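Local coordinates for hemolysin (PDB 2R2Z), which probably binds flavin adenine dinucleotide through this C-terminal transporter-associated (CorC_HlyC) domain of a membrane-bound UPF0053 protein, and binds zinc in the crystal, at residues Tyr18-Arg23 / Leu85-Tyr90; Thr44-Leu49 / Thr80-Leu85. One frame throughout, in Å; residues are numbered along the deposited sequence. Where two conformers were deposited one is given.

Contact 1: Tyr18-Arg23 / Leu85-Tyr90; sequences YLVQGR and LRVHFY
Strands 18-21 and 85-89 run antiparallel with their short axes 4.7 Å apart at closest approach, their directions 139° apart, splayed from exact antiparallel as in a twisted sheet. They are neighbours inside the antiparallel sheet of the transporter-associated domain, strand 10-14 flanking the first and strand 70-78 the second. Two hydrogen-bonded pairs, Tyr18 with Val87 and Val20 with Leu85, enclose the non-hydrogen-bonded pair Leu19 with Arg86. All four N-H...O bonds lie in the plane of the accepting carbonyl; the straightest is Leu85 N to Val20 O (2.8 Å, 175°), and the least straight Tyr18 N to Val87 O. In the non-hydrogen-bonded pair Leu19 CA makes a C-H...O contact with Leu85 O at 3.3 Å, and Arg86 CA approaches Tyr18 O in the same way.

Tyr18, Val20, Leu85 and Val87 share one face. There Val20 and Val87 each hold CG2 anti to their own carbonyl carbon, and these two methyls meet at 3.7 Å. Leu85 CD1 continues the apolar row past the strand end and rests 3.8 Å from Gly22 CA. On the other face the Leu19 chain runs alongside the start of the Arg86 chain; CD2 of Leu19 touches CB of Arg86, whose guanidinium goes on to salt bridges with Glu17, a zinc ligand seen in this protein, and Glu75.

Phe33 from helix 26-33 packs on both Tyr18 and Phe89. Those two rings meet obliquely, their planes at 84°, with Tyr18 CD2 near the plane of the Phe89 ring at its edge, 3.7 Å from Phe89 CE2.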
# COMPACT_ATOMS: atom_id res chain seq x y z
N TYR A 18 -5.35 -1.68 8.12
CA TYR A 18 -5.37 -2.93 7.35
C TYR A 18 -3.96 -3.25 6.88
O TYR A 18 -3.11 -2.35 6.76
CB TYR A 18 -6.29 -2.79 6.11
CG TYR A 18 -7.72 -2.43 6.44
CD1 TYR A 18 -8.71 -3.41 6.45
CD2 TYR A 18 -8.06 -1.14 6.81
CE1 TYR A 18 -10.03 -3.08 6.79
CE2 TYR A 18 -9.35 -0.81 7.17
CZ TYR A 18 -10.33 -1.79 7.16
OH TYR A 18 -11.61 -1.41 7.51
N LEU A 19 -3.72 -4.53 6.62
CA LEU A 19 -2.52 -4.99 5.91
C LEU A 19 -2.96 -5.45 4.53
O LEU A 19 -3.93 -6.19 4.39
CB LEU A 19 -1.84 -6.14 6.66
CG LEU A 19 -1.35 -5.78 8.06
CD1 LEU A 19 -0.83 -7.03 8.79
CD2 LEU A 19 -0.26 -4.71 8.03
N VAL A 20 -2.25 -4.98 3.52
CA VAL A 20 -2.61 -5.24 2.12
C VAL A 20 -1.43 -5.90 1.42
O VAL A 20 -0.30 -5.40 1.51
CB VAL A 20 -2.99 -3.92 1.43
CG1 VAL A 20 -3.09 -4.08 -0.12
CG2 VAL A 20 -4.30 -3.40 2.02
N GLN A 21 -1.66 -7.02 0.76
CA GLN A 21 -0.62 -7.67 -0.01
C GLN A 21 -0.22 -6.79 -1.19
O GLN A 21 -1.07 -6.21 -1.87
CB GLN A 21 -1.09 -9.06 -0.47
CG GLN A 21 -1.49 -9.97 0.71
CD GLN A 21 -0.32 -10.32 1.60
OE1 GLN A 21 0.72 -10.74 1.11
NE2 GLN A 21 -0.47 -10.14 2.91
N GLY A 22 1.08 -6.71 -1.45
CA GLY A 22 1.61 -5.94 -2.57
C GLY A 22 0.99 -6.31 -3.91
O GLY A 22 0.86 -5.46 -4.80
N ARG A 23 0.63 -7.58 -4.07
CA ARG A 23 0.05 -8.03 -5.33
C ARG A 23 -1.38 -7.56 -5.59
O ARG A 23 -1.88 -7.73 -6.70
CB ARG A 23 0.08 -9.56 -5.43
CG ARG A 23 -0.74 -10.26 -4.35
CD ARG A 23 -0.95 -11.75 -4.65
NE ARG A 23 0.30 -12.47 -4.92
CZ ARG A 23 1.11 -12.97 -4.00
NH1 ARG A 23 0.83 -12.82 -2.71
NH2 ARG A 23 2.21 -13.61 -4.38
N LEU A 85 1.83 -3.98 2.58
CA LEU A 85 1.62 -2.58 2.93
C LEU A 85 0.76 -2.50 4.17
O LEU A 85 -0.14 -3.31 4.34
CB LEU A 85 0.86 -1.84 1.80
CG LEU A 85 1.58 -1.57 0.48
CD1 LEU A 85 1.67 -2.84 -0.36
CD2 LEU A 85 0.83 -0.50 -0.30
N ARG A 86 1.00 -1.51 5.02
CA ARG A 86 0.04 -1.15 6.04
C ARG A 86 -0.72 0.06 5.55
O ARG A 86 -0.14 0.96 4.95
CB ARG A 86 0.76 -0.85 7.35
CG ARG A 86 -0.18 -0.51 8.52
CD ARG A 86 0.61 -0.03 9.74
NE ARG A 86 1.57 -1.02 10.26
CZ ARG A 86 1.42 -1.72 11.38
NH1 ARG A 86 0.33 -1.61 12.12
NH2 ARG A 86 2.39 -2.53 11.76
N VAL A 87 -2.03 0.06 5.76
CA VAL A 87 -2.87 1.16 5.34
C VAL A 87 -3.66 1.69 6.52
O VAL A 87 -4.33 0.91 7.21
CB VAL A 87 -3.85 0.69 4.27
CG1 VAL A 87 -4.64 1.85 3.71
CG2 VAL A 87 -3.13 -0.11 3.17
N HIS A 88 -3.54 2.99 6.79
CA HIS A 88 -4.41 3.64 7.74
C HIS A 88 -5.32 4.63 7.05
O HIS A 88 -4.92 5.37 6.15
CB HIS A 88 -3.61 4.32 8.84
CG HIS A 88 -4.39 4.50 10.10
ND1 HIS A 88 -5.32 5.50 10.27
CD2 HIS A 88 -4.40 3.77 11.23
CE1 HIS A 88 -5.86 5.39 11.47
NE2 HIS A 88 -5.32 4.35 12.08
N PHE A 89 -6.58 4.63 7.47
CA PHE A 89 -7.58 5.58 6.98
C PHE A 89 -7.89 6.63 8.02
O PHE A 89 -8.08 6.31 9.19
CB PHE A 89 -8.88 4.84 6.61
CG PHE A 89 -8.72 3.91 5.45
CD1 PHE A 89 -8.90 4.37 4.16
CD2 PHE A 89 -8.38 2.58 5.64
CE1 PHE A 89 -8.74 3.53 3.08
CE2 PHE A 89 -8.22 1.73 4.55
CZ PHE A 89 -8.40 2.21 3.27
N TYR A 90 -7.90 7.89 7.60
CA TYR A 90 -8.22 9.01 8.48
C TYR A 90 -9.52 9.69 8.06
O TYR A 90 -10.07 9.41 6.99
CB TYR A 90 -7.07 10.01 8.50
CG TYR A 90 -5.78 9.38 8.93
CD1 TYR A 90 -5.47 9.22 10.28
CD2 TYR A 90 -4.88 8.91 7.98
CE1 TYR A 90 -4.27 8.61 10.67
CE2 TYR A 90 -3.70 8.31 8.35
CZ TYR A 90 -3.39 8.17 9.69
OH TYR A 90 -2.22 7.56 10.04

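Contact 2: Thr44-Leu49 / Thr80-Leu85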
# COMPACT_ATOMS: atom_id res chain seq x y z
N THR A 44 -0.33 -2.71 -9.48
CA THR A 44 -0.43 -3.28 -8.14
C THR A 44 -0.13 -2.26 -7.06
O THR A 44 0.51 -1.23 -7.31
CB THR A 44 0.51 -4.48 -7.94
OG1 THR A 44 1.87 -4.01 -7.93
CG2 THR A 44 0.34 -5.52 -9.05
N MSE A 45 -0.56 -2.57 -5.84
CA MSE A 45 -0.29 -1.71 -4.69
C MSE A 45 1.18 -1.65 -4.34
O MSE A 45 1.66 -0.60 -3.92
CB MSE A 45 -1.13 -2.12 -3.48
CG MSE A 45 -2.63 -1.84 -3.69
SE MSE A 45 -3.04 0.05 -4.02
CE MSE A 45 -2.48 0.77 -2.29
N ALA A 46 1.92 -2.74 -4.55
CA ALA A 46 3.38 -2.69 -4.38
C ALA A 46 4.01 -1.68 -5.34
O ALA A 46 4.84 -0.85 -4.94
CB ALA A 46 4.01 -4.06 -4.60
N GLY A 47 3.63 -1.75 -6.61
CA GLY A 47 4.15 -0.83 -7.61
C GLY A 47 3.74 0.59 -7.27
O GLY A 47 4.53 1.53 -7.43
N TYR A 48 2.50 0.77 -6.81
CA TYR A 48 2.00 2.09 -6.45
C TYR A 48 2.88 2.73 -5.37
O TYR A 48 3.36 3.86 -5.52
CB TYR A 48 0.55 1.97 -5.97
CG TYR A 48 -0.08 3.30 -5.62
CD1 TYR A 48 -0.80 4.02 -6.58
CD2 TYR A 48 0.09 3.85 -4.36
CE1 TYR A 48 -1.35 5.25 -6.26
CE2 TYR A 48 -0.45 5.09 -4.04
CZ TYR A 48 -1.17 5.78 -4.98
OH TYR A 48 -1.69 6.99 -4.61
N LEU A 49 3.08 2.02 -4.27
CA LEU A 49 3.79 2.62 -3.15
C LEU A 49 5.27 2.84 -3.47
O LEU A 49 5.82 3.88 -3.13
CB LEU A 49 3.58 1.83 -1.86
CG LEU A 49 4.26 2.43 -0.62
CD1 LEU A 49 3.84 3.90 -0.36
CD2 LEU A 49 3.98 1.61 0.63
N THR A 80 14.05 -6.55 -2.54
CA THR A 80 13.51 -5.31 -3.07
C THR A 80 12.02 -5.40 -3.41
O THR A 80 11.46 -4.42 -3.90
CB THR A 80 14.28 -4.83 -4.29
OG1 THR A 80 14.24 -5.83 -5.30
CG2 THR A 80 15.73 -4.53 -3.93
N ARG A 81 11.39 -6.54 -3.14
CA ARG A 81 9.96 -6.67 -3.33
C ARG A 81 9.18 -6.15 -2.12
O ARG A 81 9.46 -6.54 -0.98
CB ARG A 81 9.60 -8.13 -3.56
CG ARG A 81 8.11 -8.37 -3.62
CD ARG A 81 7.84 -9.84 -3.80
NE ARG A 81 6.42 -10.13 -3.95
CZ ARG A 81 5.95 -11.34 -4.22
NH1 ARG A 81 6.79 -12.36 -4.38
NH2 ARG A 81 4.65 -11.54 -4.34
N LEU A 82 8.21 -5.28 -2.38
CA LEU A 82 7.30 -4.84 -1.34
C LEU A 82 6.20 -5.87 -1.17
O LEU A 82 5.31 -5.99 -2.01
CB LEU A 82 6.75 -3.46 -1.68
CG LEU A 82 5.60 -2.93 -0.81
CD1 LEU A 82 5.94 -2.98 0.68
CD2 LEU A 82 5.26 -1.51 -1.22
N LEU A 83 6.30 -6.64 -0.11
CA LEU A 83 5.41 -7.77 0.15
C LEU A 83 4.06 -7.33 0.74
O LEU A 83 3.05 -7.84 0.35
CB LEU A 83 6.05 -8.78 1.12
CG LEU A 83 7.00 -9.88 0.68
CD1 LEU A 83 7.23 -10.83 1.85
CD2 LEU A 83 6.48 -10.66 -0.52
N VAL A 84 4.14 -6.48 1.76
CA VAL A 84 2.94 -6.11 2.52
C VAL A 84 2.97 -4.63 2.81
O VAL A 84 4.00 -4.09 3.25
CB VAL A 84 2.84 -6.92 3.86
CG1 VAL A 84 1.55 -6.58 4.59
CG2 VAL A 84 2.88 -8.43 3.59
N LEU A 85 1.83 -3.98 2.58
CA LEU A 85 1.62 -2.58 2.93
C LEU A 85 0.76 -2.50 4.17
O LEU A 85 -0.14 -3.31 4.34
CB LEU A 85 0.86 -1.84 1.80
CG LEU A 85 1.58 -1.57 0.48
CD1 LEU A 85 1.67 -2.84 -0.36
CD2 LEU A 85 0.83 -0.50 -0.30
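Helix-on-sheet packing of the alpha+beta domain brings the first turn of helix 45-53 over the start of strand 81-89, the segment axes 8.3 Å apart at closest approach and their directions 111° apart, so the helix crosses the strand steeply. A classic beta bulge, Leu83 and Val84 both facing Glu76, breaks the strand's alternation, so that Leu82 and Leu85, three residues apart, both point toward the helix. Thr44 is the N-cap: its OG1 accepts from Gly47 N at 3.2 Å, a nearly straight bond (165°).

Ala46 comes closest to the strand backbone, its CB 3.5 Å from Leu82 O. Leu82 and Leu49 both hold CG anti to the backbone N, and their chains meet roughly perpendicular; Leu82 CD2 lies against Leu49 CB at 3.8 Å. The Leu49 and Leu85 chains run antiparallel past each other, bringing Leu49 CD2 to 3.9 Å from Leu85 CD2. Leu85 CD2 is also 3.7 Å from Met45 O. The selenomethionine chain of Met45 folds back and lies across that of Leu85, Met45 CE reaching Leu85 CD2 at 4.1 Å. Phe65 of strand 64-67 touches Leu49, and Ile26 and Phe29 of helix 26-33 touch Met45.

Met45 O already accepts from Leu49 N inside the helix, and between these two segments the contact is dispersion among largely buried aliphatic groups, without a direct polar link.

Both contacts use strand 81-89: contact 2 takes its beginning and contact 1 its later part, with Leu85 common to both and the centres 10 Å apart. Along the chain the order is 18-23, 44-49, 80-85, 85-90, so contact 2 is nested within the loop that contact 1 closes. Gly22 ties them at the backbone, its N lying 2.9 Å from Leu83 O and its O 2.9 Å from Ala46 N, both probable hydrogen bonds. The turn after strand 17-21 thus bridges strand 81-89 and the start of helix 45-53. The shared Leu85 side chain touches both Gly22 and helix 45-53, so the two contacts meet on one apolar face of the sheet.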